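Long-range contact in PTS system, IIA component (Enterococcus faecalis, PDB 3BED), which probably transfers phosphoryl groups as the IIA component of a mannose/sorbose-type sugar phosphotransferase system: residues K7-S12 / A35-T40. Numbering follows the deposited sequence.
Sequences KLILMS and AIVSMT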
ATOM      1  N   LYS A   7     -10.974  -1.504  17.035  1.00 21.01           N
ATOM      2  CA  LYS A   7     -11.441  -0.734  15.889  1.00 21.97           C
ATOM      3  C   LYS A   7     -10.260  -0.408  14.945  1.00 22.09           C
ATOM      4  O   LYS A   7      -9.111  -0.235  15.404  1.00 23.40           O
ATOM      5  CB  LYS A   7     -12.129   0.546  16.322  1.00 22.22           C
ATOM      6  CG  LYS A   7     -13.418   0.242  17.150  1.00 25.87           C
ATOM      7  CD  LYS A   7     -14.589  -0.166  16.234  1.00 27.81           C
ATOM      8  CE  LYS A   7     -15.762  -0.737  17.031  1.00 29.26           C
ATOM      9  NZ  LYS A   7     -16.492  -1.785  16.271  1.00 34.39           N
ATOM     10  N   LEU A   8     -10.551  -0.380  13.649  1.00 19.61           N
ATOM     11  CA  LEU A   8      -9.521  -0.058  12.632  1.00 19.16           C
ATOM     12  C   LEU A   8      -9.774   1.283  11.990  1.00 17.85           C
ATOM     13  O   LEU A   8     -10.941   1.678  11.717  1.00 17.97           O
ATOM     14  CB  LEU A   8      -9.458  -1.125  11.543  1.00 19.40           C
ATOM     15  CG  LEU A   8      -9.145  -2.536  12.006  1.00 21.32           C
ATOM     16  CD1 LEU A   8      -9.213  -3.443  10.775  1.00 23.94           C
ATOM     17  CD2 LEU A   8      -7.788  -2.635  12.686  1.00 23.86           C
ATOM     18  N   ILE A   9      -8.672   1.987  11.730  1.00 17.63           N
ATOM     19  CA  ILE A   9      -8.725   3.271  11.031  1.00 17.00           C
ATOM     20  C   ILE A   9      -7.596   3.200  10.010  1.00 17.82           C
ATOM     21  O   ILE A   9      -6.453   2.940  10.385  1.00 18.48           O
ATOM     22  CB  ILE A   9      -8.491   4.457  11.973  1.00 16.88           C
ATOM     23  CG1 ILE A   9      -9.525   4.464  13.123  1.00 17.80           C
ATOM     24  CG2 ILE A   9      -8.546   5.789  11.136  1.00 17.91           C
ATOM     25  CD1 ILE A   9      -9.309   5.539  14.171  1.00 18.61           C
ATOM     26  N   LEU A  10      -7.889   3.486   8.755  1.00 16.66           N
ATOM     27  CA  LEU A  10      -6.787   3.602   7.754  1.00 17.07           C
ATOM     28  C   LEU A  10      -6.657   5.060   7.403  1.00 17.01           C
ATOM     29  O   LEU A  10      -7.652   5.719   7.157  1.00 17.49           O
ATOM     30  CB  LEU A  10      -7.101   2.779   6.477  1.00 17.55           C
ATOM     31  CG  LEU A  10      -7.553   1.308   6.623  1.00 19.65           C
ATOM     32  CD1 LEU A  10      -7.628   0.665   5.258  1.00 20.89           C
ATOM     33  CD2 LEU A  10      -6.616   0.541   7.532  1.00 20.03           C
HETATM   34  N   MSE A  11      -5.419   5.555   7.347  1.00 17.33           N
HETATM   35  CA  MSE A  11      -5.183   6.978   7.130  1.00 17.29           C
HETATM   36  C   MSE A  11      -4.138   7.153   6.083  1.00 16.46           C
HETATM   37  O   MSE A  11      -3.105   6.461   6.088  1.00 16.62           O
HETATM   38  CB  MSE A  11      -4.650   7.660   8.412  1.00 18.57           C
HETATM   39  CG  MSE A  11      -5.579   7.568   9.572  1.00 17.24           C
HETATM   40 SE   MSE A  11      -4.946   8.695  11.059  0.75 22.74          SE
HETATM   41  CE  MSE A  11      -5.163  10.385  10.345  1.00 17.99           C
ATOM     42  N   SER A  12      -4.381   8.129   5.200  1.00 15.37           N
ATOM     43  CA  SER A  12      -3.358   8.390   4.180  1.00 15.33           C
ATOM     44  C   SER A  12      -3.391   9.781   3.628  1.00 15.80           C
ATOM     45  O   SER A  12      -4.403  10.490   3.776  1.00 16.81           O
ATOM     46  CB  SER A  12      -3.499   7.442   2.960  1.00 15.65           C
ATOM     47  OG  SER A  12      -4.651   7.715   2.168  1.00 16.03           O
ATOM     48  N   ALA A  35     -12.708   2.880   9.745  1.00 20.11           N
ATOM     49  CA  ALA A  35     -12.896   4.308   9.454  1.00 19.40           C
ATOM     50  C   ALA A  35     -11.722   4.742   8.593  1.00 20.24           C
ATOM     51  O   ALA A  35     -10.708   4.052   8.534  1.00 20.07           O
ATOM     52  CB  ALA A  35     -12.942   5.106  10.744  1.00 20.19           C
ATOM     53  N   ILE A  36     -11.902   5.853   7.884  1.00 18.78           N
ATOM     54  CA  ILE A  36     -10.859   6.324   6.960  1.00 19.13           C
ATOM     55  C   ILE A  36     -10.604   7.784   7.212  1.00 19.17           C
ATOM     56  O   ILE A  36     -11.550   8.555   7.405  1.00 19.17           O
ATOM     57  CB  ILE A  36     -11.356   6.197   5.472  1.00 20.24           C
ATOM     58  CG1 ILE A  36     -11.661   4.726   5.100  1.00 19.71           C
ATOM     59  CG2 ILE A  36     -10.381   6.819   4.525  1.00 19.99           C
ATOM     60  CD1 ILE A  36     -10.418   3.773   5.183  1.00 21.48           C
ATOM     61  N   VAL A  37      -9.332   8.178   7.206  1.00 18.62           N
ATOM     62  CA  VAL A  37      -8.947   9.605   7.057  1.00 18.08           C
ATOM     63  C   VAL A  37      -8.172   9.766   5.757  1.00 18.37           C
ATOM     64  O   VAL A  37      -7.110   9.126   5.562  1.00 18.75           O
ATOM     65  CB  VAL A  37      -8.071  10.113   8.201  1.00 19.12           C
ATOM     66  CG1 VAL A  37      -7.648  11.596   7.958  1.00 19.38           C
ATOM     67  CG2 VAL A  37      -8.794   9.930   9.535  1.00 18.61           C
ATOM     68  N   SER A  38      -8.734  10.599   4.892  1.00 18.72           N
ATOM     69  CA  SER A  38      -8.167  10.949   3.595  1.00 19.71           C
ATOM     70  C   SER A  38      -7.706  12.391   3.682  1.00 19.40           C
ATOM     71  O   SER A  38      -8.547  13.331   3.707  1.00 22.67           O
ATOM     72  CB  SER A  38      -9.258  10.835   2.528  1.00 21.04           C
ATOM     73  OG  SER A  38      -9.607   9.460   2.357  1.00 22.10           O
HETATM   74  N   MSE A  39      -6.395  12.600   3.813  1.00 19.31           N
HETATM   75  CA  MSE A  39      -5.902  13.975   3.935  1.00 18.74           C
HETATM   76  C   MSE A  39      -5.750  14.573   2.549  1.00 18.03           C
HETATM   77  O   MSE A  39      -4.901  14.161   1.767  1.00 17.41           O
HETATM   78  CB  MSE A  39      -4.542  14.033   4.653  1.00 19.41           C
HETATM   79  CG  MSE A  39      -4.059  15.483   4.776  1.00 18.95           C
HETATM   80 SE   MSE A  39      -2.281  15.596   5.554  0.75 22.64          SE
HETATM   81  CE  MSE A  39      -1.342  15.010   4.056  1.00 21.14           C
ATOM     82  N   THR A  40      -6.556  15.554   2.233  1.00 17.26           N
ATOM     83  CA  THR A  40      -6.460  16.156   0.911  1.00 19.67           C
ATOM     84  C   THR A  40      -5.384  17.236   0.885  1.00 19.46           C
ATOM     85  O   THR A  40      -4.796  17.586   1.933  1.00 18.16           O
ATOM     86  CB  THR A  40      -7.778  16.812   0.526  1.00 20.22           C
ATOM     87  OG1 THR A  40      -7.980  17.945   1.356  1.00 22.19           O
ATOM     88  CG2 THR A  40      -8.925  15.815   0.686  1.00 21.59           C
TER
HETATM   89  O   HOH W   1      -7.879   7.692   2.085  1.00 18.02           O
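Segments 7-12 and 35-40 lie on the parallel strands 7-13 and 35-39 of a beta-alpha-beta unit, joined by helix 16-28, in the open alpha/beta fold of this mannose-type IIA protein. Five backbone hydrogen bonds knit them in regular parallel register. Ala35 N donates to Leu8 O, then Ala35 O accepts from Leu10 N at 2.9 Å; Leu10 O takes Val37 N at 3.0 Å, Val37 O takes Ser12 N, and the last and straightest bond runs from Met39 N to Ser12 O (174° at the hydrogen). Three CA-H groups also approach carbonyl oxygens, among them Ile36 CA, 3.3 Å from Leu10 O.

On one face, selenomethionine Met11 lies alongside Val37: a bend at chi3 (67°) turns its terminal methyl toward the valine, so that CE rests 3.6 Å from Val37 CB while CG touches the same valine. On the other face the side chains of Leu10 and Ile36 cross obliquely, Ile36 CD1 meeting Leu10 CB at 3.7 Å. Farther along this face a water bridges the serines, donating to Ser12 OG at 3.2 Å and lying 2.5 Å from Ser38 OG; Ser12 OG also accepts from Ala17 N.

Leu10 and Ile36 pack against Leu21 of helix 16-28, whereas Ile9 and Val37 meet Ile55 of helix 44-59. Strand 35-39 is outermost within the chain, and strand 64-68 bonds to the other edge of strand 7-13.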